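Quinoline 2-oxidoreductase small subunit (PDB 1T3Q) carries two [2Fe-2S] clusters of the molybdenum hydroxylase quinoline 2-oxidoreductase and probably passes electrons between the molybdenum pterin cofactor and FAD. Local coordinates at residues L31-R36 / T44-E49; V39-T44 / I80-G85; Q50-S55 / G139-C144; T57-G62 / M114-R119. One frame throughout, in Å; residues are numbered along the deposited sequence.

Interaction 1 (L31-R36 / T44-E49). With FES (Fe2/s2 (inorganic) cluster), chain H.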
# COMPACT_ATOMS: atom_id res chain seq x y z
N LEU A 31 3.41 -26.72 -6.55
CA LEU A 31 2.51 -25.95 -7.40
C LEU A 31 1.77 -24.82 -6.70
O LEU A 31 1.58 -23.74 -7.27
CB LEU A 31 1.52 -26.90 -8.08
CG LEU A 31 0.57 -26.29 -9.11
CD1 LEU A 31 1.36 -25.50 -10.14
CD2 LEU A 31 -0.23 -27.40 -9.78
N ALA A 32 1.36 -25.06 -5.45
CA ALA A 32 0.65 -24.03 -4.69
C ALA A 32 1.53 -22.78 -4.59
O ALA A 32 1.08 -21.68 -4.90
CB ALA A 32 0.30 -24.55 -3.29
N ASP A 33 2.78 -22.95 -4.17
CA ASP A 33 3.70 -21.82 -4.06
C ASP A 33 3.98 -21.17 -5.42
O ASP A 33 4.07 -19.95 -5.53
CB ASP A 33 5.03 -22.26 -3.43
CG ASP A 33 5.00 -22.27 -1.91
OD1 ASP A 33 6.00 -22.71 -1.29
OD2 ASP A 33 3.98 -21.85 -1.31
N ALA A 34 4.12 -21.98 -6.47
CA ALA A 34 4.41 -21.43 -7.80
C ALA A 34 3.25 -20.57 -8.29
O ALA A 34 3.46 -19.46 -8.79
CB ALA A 34 4.69 -22.55 -8.79
N LEU A 35 2.03 -21.08 -8.15
CA LEU A 35 0.85 -20.32 -8.57
C LEU A 35 0.80 -19.00 -7.82
O LEU A 35 0.62 -17.93 -8.40
CB LEU A 35 -0.43 -21.12 -8.30
CG LEU A 35 -0.68 -22.35 -9.18
CD1 LEU A 35 -1.84 -23.17 -8.64
CD2 LEU A 35 -0.95 -21.90 -10.61
N ARG A 36 0.98 -19.07 -6.50
CA ARG A 36 0.93 -17.89 -5.66
C ARG A 36 2.05 -16.89 -5.85
O ARG A 36 1.81 -15.71 -6.10
CB ARG A 36 0.90 -18.31 -4.18
CG ARG A 36 -0.29 -19.16 -3.77
CD ARG A 36 -0.10 -19.68 -2.35
NE ARG A 36 0.31 -18.59 -1.45
CZ ARG A 36 -0.50 -17.63 -1.02
NH1 ARG A 36 -1.78 -17.61 -1.39
NH2 ARG A 36 -0.02 -16.66 -0.26
N THR A 44 -5.23 -19.41 -4.44
CA THR A 44 -4.97 -20.75 -3.90
C THR A 44 -4.28 -20.55 -2.55
O THR A 44 -3.25 -19.87 -2.47
CB THR A 44 -4.04 -21.55 -4.86
OG1 THR A 44 -4.71 -21.71 -6.13
CG2 THR A 44 -3.73 -22.92 -4.29
N LYS A 45 -4.85 -21.12 -1.50
CA LYS A 45 -4.32 -20.96 -0.15
C LYS A 45 -3.61 -22.20 0.39
O LYS A 45 -3.90 -23.32 -0.03
CB LYS A 45 -5.45 -20.58 0.83
CG LYS A 45 -6.32 -19.39 0.41
CD LYS A 45 -5.51 -18.13 0.14
CE LYS A 45 -6.44 -16.95 -0.15
NZ LYS A 45 -5.71 -15.77 -0.68
N ILE A 46 -2.72 -21.97 1.34
CA ILE A 46 -1.95 -23.04 1.96
C ILE A 46 -2.23 -23.09 3.46
O ILE A 46 -1.99 -22.12 4.17
CB ILE A 46 -0.44 -22.82 1.76
CG1 ILE A 46 -0.12 -22.76 0.26
CG2 ILE A 46 0.34 -23.93 2.43
CD1 ILE A 46 1.32 -22.39 -0.04
N GLY A 47 -2.74 -24.23 3.93
CA GLY A 47 -3.04 -24.36 5.34
C GLY A 47 -2.31 -25.47 6.08
O GLY A 47 -2.36 -25.52 7.31
N CYS A 48 -1.63 -26.36 5.36
CA CYS A 48 -0.92 -27.46 6.01
C CYS A 48 0.27 -28.01 5.23
O CYS A 48 1.23 -28.49 5.83
CB CYS A 48 -1.88 -28.61 6.31
SG CYS A 48 -2.37 -29.60 4.85
N GLU A 49 0.20 -27.97 3.90
CA GLU A 49 1.27 -28.49 3.04
C GLU A 49 1.52 -29.99 3.26
O GLU A 49 2.63 -30.49 3.02
CB GLU A 49 2.56 -27.69 3.25
CG GLU A 49 2.49 -26.29 2.64
CD GLU A 49 3.68 -25.40 2.96
OE1 GLU A 49 4.36 -24.95 2.01
OE2 GLU A 49 3.94 -25.14 4.16
FE1 FES H . -3.44 -28.33 3.10
FE2 FES H . -2.55 -28.53 0.53
S1 FES H . -3.89 -29.91 1.48
S2 FES H . -2.14 -26.85 2.04
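Ile46 lies against Ala32 and Arg36 where helix 31-39 of the plant-type ferredoxin fold backs the start of the [2Fe-2S] cluster-binding loop. CG1 of Ile46 is anti to its own carbonyl carbon (chi1 -59°) and packs on Ala32 CB at 4.0 Å. Its CD1 continues toward the helix, 3.0 Å from Asp33 OD2, a tight approach of a methyl to a carboxylate oxygen. The CG2 branch turns to the cluster instead.

Arg36 runs outward from the helix and bends at chi3 (48°), where NE is placed. NH1 then donates to Thr44 O at 2.9 Å, and the oxygen lies near the guanidinium plane. CD of the same side chain rests on Ile46 CD1 at 3.8 Å. NH2 pairs with Asp36 of the large subunit, which also takes Lys45 NZ. That shared acid probably offsets the two nearby positive charges. Asp33 and Glu49, like charges near each other, both form salt bridges with Lys2 of the medium subunit. Leu35 CD1 touches Thr44 OG1. Beyond Ile46 the loop reaches the metal: Gly47 N lies 3.3 Å from cluster sulfur S2, and Cys48 SG binds iron FE1 at 2.4 Å.

Interaction 2 (V39-T44 / I80-G85)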
# COMPACT_ATOMS: atom_id res chain seq x y z
N VAL A 39 3.44 -17.13 -10.48
CA VAL A 39 2.40 -16.71 -11.41
C VAL A 39 1.63 -15.50 -10.86
O VAL A 39 1.09 -14.70 -11.63
CB VAL A 39 1.42 -17.87 -11.71
CG1 VAL A 39 0.47 -17.47 -12.82
CG2 VAL A 39 2.20 -19.12 -12.11
N GLY A 40 1.57 -15.38 -9.54
CA GLY A 40 0.88 -14.25 -8.94
C GLY A 40 -0.61 -14.44 -8.71
O GLY A 40 -1.35 -13.47 -8.63
N LEU A 41 -1.05 -15.69 -8.60
CA LEU A 41 -2.45 -15.98 -8.36
C LEU A 41 -2.55 -16.49 -6.92
O LEU A 41 -2.45 -17.69 -6.66
CB LEU A 41 -2.94 -17.05 -9.35
CG LEU A 41 -2.88 -16.62 -10.82
CD1 LEU A 41 -3.19 -17.82 -11.72
CD2 LEU A 41 -3.89 -15.50 -11.06
N THR A 42 -2.75 -15.56 -5.99
CA THR A 42 -2.82 -15.91 -4.58
C THR A 42 -4.15 -16.46 -4.09
O THR A 42 -4.33 -16.66 -2.89
CB THR A 42 -2.40 -14.71 -3.69
OG1 THR A 42 -3.22 -13.57 -4.00
CG2 THR A 42 -0.94 -14.34 -3.94
N GLY A 43 -5.08 -16.73 -5.00
CA GLY A 43 -6.36 -17.27 -4.59
C GLY A 43 -6.21 -18.65 -3.96
O GLY A 43 -6.98 -19.02 -3.07
N THR A 44 -5.23 -19.41 -4.44
CA THR A 44 -4.97 -20.75 -3.90
C THR A 44 -4.28 -20.55 -2.55
O THR A 44 -3.25 -19.87 -2.47
CB THR A 44 -4.04 -21.55 -4.86
OG1 THR A 44 -4.71 -21.71 -6.13
CG2 THR A 44 -3.73 -22.92 -4.29
N ILE A 80 -4.69 -26.02 -15.84
CA ILE A 80 -5.00 -25.70 -14.45
C ILE A 80 -6.10 -24.65 -14.29
O ILE A 80 -6.14 -23.66 -15.02
CB ILE A 80 -3.74 -25.19 -13.73
CG1 ILE A 80 -2.68 -26.29 -13.71
CG2 ILE A 80 -4.08 -24.71 -12.32
CD1 ILE A 80 -1.31 -25.83 -13.23
N GLU A 81 -6.97 -24.87 -13.31
CA GLU A 81 -8.06 -23.95 -13.01
C GLU A 81 -7.99 -23.55 -11.55
O GLU A 81 -8.13 -24.39 -10.66
CB GLU A 81 -9.41 -24.62 -13.28
CG GLU A 81 -9.76 -24.79 -14.74
CD GLU A 81 -11.04 -25.58 -14.90
OE1 GLU A 81 -10.98 -26.83 -14.86
OE2 GLU A 81 -12.11 -24.95 -15.06
N THR A 82 -7.78 -22.26 -11.29
CA THR A 82 -7.73 -21.77 -9.91
C THR A 82 -9.02 -20.99 -9.67
O THR A 82 -9.78 -20.71 -10.61
CB THR A 82 -6.52 -20.86 -9.66
OG1 THR A 82 -6.63 -19.67 -10.45
CG2 THR A 82 -5.22 -21.58 -10.02
N VAL A 83 -9.27 -20.62 -8.42
CA VAL A 83 -10.48 -19.89 -8.08
C VAL A 83 -10.64 -18.59 -8.87
O VAL A 83 -11.76 -18.17 -9.16
CB VAL A 83 -10.54 -19.58 -6.56
CG1 VAL A 83 -9.41 -18.64 -6.18
CG2 VAL A 83 -11.89 -18.99 -6.19
N GLU A 84 -9.53 -17.96 -9.23
CA GLU A 84 -9.58 -16.71 -9.98
C GLU A 84 -10.30 -16.86 -11.33
O GLU A 84 -10.82 -15.88 -11.87
CB GLU A 84 -8.18 -16.16 -10.25
CG GLU A 84 -7.48 -15.58 -9.03
CD GLU A 84 -6.62 -16.58 -8.29
OE1 GLU A 84 -6.85 -17.80 -8.43
OE2 GLU A 84 -5.71 -16.14 -7.56
N GLY A 85 -10.31 -18.07 -11.86
CA GLY A 85 -10.94 -18.30 -13.15
C GLY A 85 -12.43 -18.55 -13.12
O GLY A 85 -13.06 -18.61 -14.18
O HOH W 1 -4.49 -19.27 -7.40
O HOH W 2 -7.66 -21.80 -6.31
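A bend at chi2 of Glu84 (93°) places its CD beside Gly43, and a small turn at chi3 (-23°) sets the two carboxylate oxygens to different tasks. OE2 takes the N-H of Gly43 at 2.7 Å, met from above the carboxylate plane. OE1 takes the hydroxyl of Thr82 at 2.8 Å, from the other side of that plane. The side chain is therefore held by both its own segment and the loop 39-44.

Leu41 covers the same carboxylate with carbon. Its CB comes within 3.4 Å of Glu84 OE2, CD2 lies beside the same group, and CD1 reaches Thr82 OG1. At Gly43 the backbone itself is the surface: CG1 of Val83 sits 3.7 Å from Gly43 CA.

Two waters extend the network. One gives its protons to Leu41 O and Glu84 OE1 and accepts from Thr44 OG1. The second donates to Thr44 OG1 and accepts from Val83 N, 2.9 Å away.

The contact joins the loop after helix 31-39 to the turn that follows strand 79-81 in the ferredoxin-like domain. Leu27 and Gly29 of the large subunit pack on Val83 and Glu84. A carboxylate gripped by an amide, a hydroxyl and a water would be expected to remain ionised. Its polar bonds and the two waters, more than apolar packing, tie the loop to that turn.

Interaction 3 (Q50-S55 / G139-C144). With FES (Fe2/s2 (inorganic) cluster), chain H; FES (Fe2/s2 (inorganic) cluster), chain G; FAD (flavin-adenine dinucleotide), chain R.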
# COMPACT_ATOMS: atom_id res chain seq x y z
N GLN A 50 0.48 -30.69 3.71
CA GLN A 50 0.56 -32.13 3.96
C GLN A 50 -0.57 -32.88 3.26
O GLN A 50 -0.72 -34.09 3.45
CB GLN A 50 0.49 -32.41 5.47
CG GLN A 50 1.79 -32.14 6.21
CD GLN A 50 2.87 -33.15 5.87
OE1 GLN A 50 2.73 -34.35 6.15
NE2 GLN A 50 3.96 -32.68 5.28
N GLY A 51 -1.36 -32.16 2.47
CA GLY A 51 -2.45 -32.78 1.74
C GLY A 51 -3.73 -33.02 2.52
O GLY A 51 -4.70 -33.52 1.97
N VAL A 52 -3.73 -32.64 3.80
CA VAL A 52 -4.90 -32.86 4.64
C VAL A 52 -6.03 -31.82 4.62
O VAL A 52 -7.20 -32.19 4.49
CB VAL A 52 -4.48 -33.05 6.13
CG1 VAL A 52 -5.71 -33.31 7.00
CG2 VAL A 52 -3.48 -34.20 6.26
N CYS A 53 -5.70 -30.54 4.74
CA CYS A 53 -6.74 -29.52 4.82
C CYS A 53 -7.55 -29.24 3.56
O CYS A 53 -8.72 -28.86 3.66
CB CYS A 53 -6.17 -28.22 5.37
SG CYS A 53 -5.19 -27.28 4.23
N GLY A 54 -6.93 -29.41 2.40
CA GLY A 54 -7.65 -29.18 1.15
C GLY A 54 -7.75 -27.74 0.71
O GLY A 54 -8.35 -27.45 -0.33
N SER A 55 -7.16 -26.81 1.47
CA SER A 55 -7.23 -25.40 1.11
C SER A 55 -6.55 -25.03 -0.21
O SER A 55 -6.87 -24.00 -0.80
CB SER A 55 -6.62 -24.53 2.23
OG SER A 55 -5.21 -24.64 2.22
N GLY A 139 -12.96 -34.04 2.58
CA GLY A 139 -11.53 -33.81 2.47
C GLY A 139 -11.18 -32.33 2.47
O GLY A 139 -10.02 -31.96 2.24
N ASN A 140 -12.17 -31.48 2.71
CA ASN A 140 -11.94 -30.04 2.76
C ASN A 140 -12.31 -29.54 4.15
O ASN A 140 -13.47 -29.61 4.57
CB ASN A 140 -12.79 -29.31 1.71
CG ASN A 140 -12.26 -29.50 0.30
OD1 ASN A 140 -12.54 -30.51 -0.36
ND2 ASN A 140 -11.48 -28.53 -0.18
N LEU A 141 -11.32 -29.03 4.87
CA LEU A 141 -11.55 -28.55 6.23
C LEU A 141 -11.92 -27.08 6.33
O LEU A 141 -11.37 -26.22 5.64
CB LEU A 141 -10.30 -28.81 7.08
CG LEU A 141 -9.81 -30.26 7.08
CD1 LEU A 141 -8.52 -30.38 7.89
CD2 LEU A 141 -10.88 -31.17 7.63
N CYS A 142 -12.88 -26.80 7.21
CA CYS A 142 -13.33 -25.44 7.47
C CYS A 142 -13.42 -25.33 8.99
O CYS A 142 -14.02 -26.18 9.64
CB CYS A 142 -14.71 -25.18 6.86
SG CYS A 142 -15.35 -23.53 7.23
N ARG A 143 -12.80 -24.30 9.55
CA ARG A 143 -12.80 -24.10 10.99
C ARG A 143 -13.83 -23.07 11.45
O ARG A 143 -14.06 -22.91 12.65
CB ARG A 143 -11.40 -23.64 11.43
CG ARG A 143 -11.19 -23.56 12.93
CD ARG A 143 -11.48 -24.89 13.60
NE ARG A 143 -10.60 -25.14 14.74
CZ ARG A 143 -10.69 -26.20 15.53
NH1 ARG A 143 -9.83 -26.35 16.54
NH2 ARG A 143 -11.63 -27.11 15.34
N CYS A 144 -14.45 -22.38 10.50
CA CYS A 144 -15.41 -21.32 10.80
C CYS A 144 -16.90 -21.59 10.77
O CYS A 144 -17.64 -21.19 11.67
CB CYS A 144 -15.22 -20.13 9.84
SG CYS A 144 -13.67 -19.27 9.86
FE1 FES H . -3.44 -28.33 3.10
FE2 FES H . -2.55 -28.53 0.53
S1 FES H . -3.89 -29.91 1.48
S2 FES H . -2.14 -26.85 2.04
FE1 FES G . -12.86 -19.90 7.63
FE2 FES G . -13.78 -22.01 6.20
S1 FES G . -14.60 -19.98 6.13
S2 FES G . -11.97 -21.90 7.48
PA FAD R . 4.74 -41.23 -4.33
O1A FAD R . 4.41 -40.45 -3.10
O2A FAD R . 5.28 -40.59 -5.38
O5B FAD R . 5.86 -42.07 -3.74
C5B FAD R . 5.69 -43.26 -2.90
C4B FAD R . 7.11 -43.91 -2.63
O4B FAD R . 7.24 -45.02 -3.59
C3B FAD R . 8.42 -43.06 -2.82
O3B FAD R . 9.43 -43.46 -1.94
C2B FAD R . 8.75 -43.31 -4.32
O2B FAD R . 10.12 -43.16 -4.60
C1B FAD R . 8.38 -44.75 -4.48
N9A FAD R . 7.86 -45.12 -5.80
C8A FAD R . 6.73 -44.62 -6.42
N7A FAD R . 6.38 -45.30 -7.51
C5A FAD R . 7.34 -46.28 -7.62
C6A FAD R . 7.53 -47.40 -8.60
N6A FAD R . 6.75 -47.61 -9.64
N1A FAD R . 8.63 -48.21 -8.36
C2A FAD R . 9.47 -48.02 -7.29
N3A FAD R . 9.38 -47.03 -6.35
C4A FAD R . 8.33 -46.15 -6.59
N1 FAD R . -2.97 -44.27 1.49
C2 FAD R . -3.72 -45.31 1.88
O2 FAD R . -3.36 -46.45 1.72
N3 FAD R . -4.90 -45.13 2.68
C4 FAD R . -5.27 -43.87 3.17
O4 FAD R . -6.25 -43.78 3.87
C4X FAD R . -4.41 -42.74 2.82
N5 FAD R . -4.71 -41.47 3.26
C5X FAD R . -3.94 -40.42 2.82
C6 FAD R . -4.26 -39.11 3.30
C7 FAD R . -3.54 -37.99 2.90
C7M FAD R . -3.91 -36.63 3.46
C8 FAD R . -2.42 -38.13 1.94
C8M FAD R . -1.60 -36.96 1.46
C9 FAD R . -2.10 -39.42 1.44
C9A FAD R . -2.83 -40.57 1.88
N10 FAD R . -2.56 -41.93 1.43
C10 FAD R . -3.27 -42.99 1.90
C1' FAD R . -1.34 -42.16 0.60
C2' FAD R . -1.67 -42.38 -0.91
O2' FAD R . -2.25 -43.67 -1.09
C3' FAD R . -0.34 -42.23 -1.65
O3' FAD R . -0.66 -41.78 -2.97
C4' FAD R . 0.47 -43.55 -1.74
O4' FAD R . 0.77 -44.07 -0.45
C5' FAD R . 1.75 -43.23 -2.46
O5' FAD R . 1.51 -43.30 -4.00
P FAD R . 2.06 -42.19 -4.87
O1P FAD R . 1.71 -42.60 -6.30
O2P FAD R . 1.67 -40.93 -4.46
O3P FAD R . 3.53 -42.24 -4.75
O HOH W 3 -9.53 -26.01 3.73
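Val52 and Cys53 meet Leu141 where the cluster-binding loops of the two [2Fe-2S] domains come together. Along 50-55, the carbonyl oxygens of Gln50 and Gly51 come first and approach the flavin methyls: Gly51 O is 3.5 Å from FAD C7M, while Gly51 CA touches cluster sulfur S1. Gly51 O also accepts from Arg66, which bonds Gly139 O as well and so ties both loops.

Val52 divides its branches. CG1, anti to the backbone N (chi1 -179°), reaches Leu141 CD1 at 4.2 Å, and CG2 lies 3.7 Å from FAD C7M. Leu708 and Ile713 of the large subunit pack on Val52 and Leu141.

Cys53 has two roles. SG binds iron FE1 at 2.3 Å, a metal it shares with Cys48. Its carbonyl oxygen takes the N-H of Leu141 at 2.9 Å in an almost straight bond (177°). CD1 of Leu141 covers Cys53 CA and CB. Water 3 lies between Cys53 O and Leu141 O.

Gly54 CA lies 3.8 Å from Gly139 O. Gly54 N lies 3.2 Å from cluster sulfur S1. Ser55 N then donates to Cys53 SG.

Directly after Leu141, Cys142 binds the second cluster, and Cys144 follows two residues later; Cys110 and Cys107 complete its four thiolates. The Cys53-Leu141 bond thus links a ligand of one cluster to the neighbour of a ligand of the other. This is consistent with a short protein path for electrons between the clusters.

Interaction 4 (T57-G62 / M114-R119)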
# COMPACT_ATOMS: atom_id res chain seq x y z
N THR A 57 -6.61 -27.00 -2.85
CA THR A 57 -7.23 -27.81 -3.89
C THR A 57 -7.56 -27.00 -5.14
O THR A 57 -8.21 -25.96 -5.07
CB THR A 57 -8.52 -28.49 -3.37
OG1 THR A 57 -8.21 -29.28 -2.22
CG2 THR A 57 -9.13 -29.40 -4.45
N ILE A 58 -7.09 -27.49 -6.29
CA ILE A 58 -7.35 -26.84 -7.57
C ILE A 58 -7.74 -27.93 -8.57
O ILE A 58 -7.69 -29.11 -8.24
CB ILE A 58 -6.11 -26.10 -8.11
CG1 ILE A 58 -4.95 -27.09 -8.29
CG2 ILE A 58 -5.72 -24.96 -7.17
CD1 ILE A 58 -3.70 -26.47 -8.89
N LEU A 59 -8.13 -27.54 -9.77
CA LEU A 59 -8.48 -28.54 -10.77
C LEU A 59 -7.37 -28.62 -11.81
O LEU A 59 -6.95 -27.60 -12.36
CB LEU A 59 -9.80 -28.19 -11.46
CG LEU A 59 -11.06 -28.08 -10.59
CD1 LEU A 59 -12.26 -27.72 -11.46
CD2 LEU A 59 -11.31 -29.38 -9.86
N ILE A 60 -6.88 -29.83 -12.04
CA ILE A 60 -5.84 -30.06 -13.04
C ILE A 60 -6.47 -31.02 -14.05
O ILE A 60 -6.81 -32.16 -13.73
CB ILE A 60 -4.58 -30.66 -12.39
CG1 ILE A 60 -3.98 -29.64 -11.42
CG2 ILE A 60 -3.56 -31.02 -13.47
CD1 ILE A 60 -2.65 -30.05 -10.81
N ASP A 61 -6.63 -30.52 -15.27
CA ASP A 61 -7.25 -31.29 -16.34
C ASP A 61 -8.63 -31.74 -15.88
O ASP A 61 -9.04 -32.87 -16.10
CB ASP A 61 -6.39 -32.48 -16.74
CG ASP A 61 -5.04 -32.06 -17.28
OD1 ASP A 61 -4.98 -31.02 -17.98
OD2 ASP A 61 -4.04 -32.75 -17.01
N GLY A 62 -9.32 -30.83 -15.20
CA GLY A 62 -10.66 -31.09 -14.70
C GLY A 62 -10.79 -31.87 -13.40
O GLY A 62 -11.90 -32.00 -12.89
N MET A 114 -12.86 -25.33 -1.29
CA MET A 114 -14.24 -25.80 -1.24
C MET A 114 -14.86 -25.76 -2.63
O MET A 114 -15.48 -26.72 -3.08
CB MET A 114 -15.08 -24.92 -0.31
CG MET A 114 -14.81 -25.11 1.17
SD MET A 114 -15.28 -26.74 1.73
CE MET A 114 -14.49 -26.75 3.39
N LEU A 115 -14.68 -24.63 -3.32
CA LEU A 115 -15.23 -24.44 -4.66
C LEU A 115 -14.70 -25.45 -5.67
O LEU A 115 -15.46 -25.95 -6.52
CB LEU A 115 -14.95 -23.01 -5.14
CG LEU A 115 -15.70 -21.90 -4.39
CD1 LEU A 115 -15.13 -20.54 -4.76
CD2 LEU A 115 -17.19 -21.97 -4.72
N ALA A 116 -13.41 -25.75 -5.59
CA ALA A 116 -12.79 -26.71 -6.50
C ALA A 116 -13.45 -28.08 -6.35
O ALA A 116 -13.89 -28.68 -7.33
CB ALA A 116 -11.28 -26.81 -6.21
N THR A 117 -13.55 -28.56 -5.11
CA THR A 117 -14.16 -29.85 -4.87
C THR A 117 -15.64 -29.83 -5.26
O THR A 117 -16.13 -30.77 -5.89
CB THR A 117 -14.02 -30.28 -3.40
OG1 THR A 117 -12.63 -30.35 -3.05
CG2 THR A 117 -14.65 -31.65 -3.17
N ALA A 118 -16.34 -28.75 -4.92
CA ALA A 118 -17.76 -28.65 -5.25
C ALA A 118 -17.98 -28.70 -6.76
O ALA A 118 -18.91 -29.37 -7.23
CB ALA A 118 -18.34 -27.37 -4.68
N ARG A 119 -17.15 -28.01 -7.52
CA ARG A 119 -17.29 -28.01 -8.98
C ARG A 119 -17.17 -29.43 -9.50
O ARG A 119 -17.95 -29.86 -10.35
CB ARG A 119 -16.22 -27.13 -9.64
CG ARG A 119 -16.37 -25.64 -9.40
CD ARG A 119 -15.43 -24.89 -10.33
NE ARG A 119 -15.80 -25.08 -11.73
CZ ARG A 119 -14.98 -24.92 -12.76
NH1 ARG A 119 -15.42 -25.12 -13.99
NH2 ARG A 119 -13.71 -24.57 -12.56
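This is a buried strand-on-helix packing contact near the centre of the chain, formed without a hydrogen bond between the segments. Strand 57-60 meets helix 111-124 through Thr57 and Leu59 on the strand and Ala116, Thr117 and Arg119 on the helix. The axes of the two short segments approach to 7.0 Å, with 43° between their N-to-C directions.

Ala116 provides the close fit. Its CB points at the strand and lies 3.4 Å from Thr57 O. The same methyl meets Thr57 CG2 at 3.8 Å. CG2 is anti to the backbone N of Thr57 (chi1 -57° for OG1), which leaves the methyl on the helix side, where it also touches Thr117 OG1 at 3.9 Å. The hydroxyls have other partners: Thr57 OG1 bonds Gly54 O, and Thr117 OG1 bonds Asn140 OD1.

The strand belongs to the mixed sheet of the ferredoxin-like N-terminal domain, between strands 79-81 and 63-66. The helix belongs to the helical second [2Fe-2S] domain of this family, so the contact is part of the interface between the two domains. Side chains alternate along the strand. Thr57 and Leu59 turn to helix 111-124, while Ile58 turns away to Leu31 and Leu35 of helix 31-39.

The two methyls of Leu59 have different partners. CD2 comes to Ala116 O at 3.7 Å. CD1 lies over one face of the Arg119 guanidinium, 3.6 Å from NH2. The Arg119 chain bends at chi3 (65°), where NE is set. NH2 forms a salt bridge with Glu81 on the adjacent strand, and Leu95 of helix 94-101 packs on the same arginine.

Overall arrangement
Interactions 1, 3 and 4 are buried, while interaction 2 is only partly so and bridged by two waters; interaction 3 has one. Interactions 1 and 2 lie within the ferredoxin-like domain and share Thr44. Interactions 3 and 4 cross between the two cluster domains, and Asn140 OD1 to Thr117 OG1 joins them. The chemistry follows position. Interaction 4, about 4 Å from the chain centre, is mostly apolar. Interaction 2 rests on a carboxylate. Interactions 1 and 3 touch the same cluster, each giving it one cysteine thiolate and nearby backbone amides, and their charged ends meet other subunits. Interactions 2 and 4 reach neighbouring strands of one sheet, and the Glu81-Arg119 salt bridge ties strand 79-81 to helix 111-124.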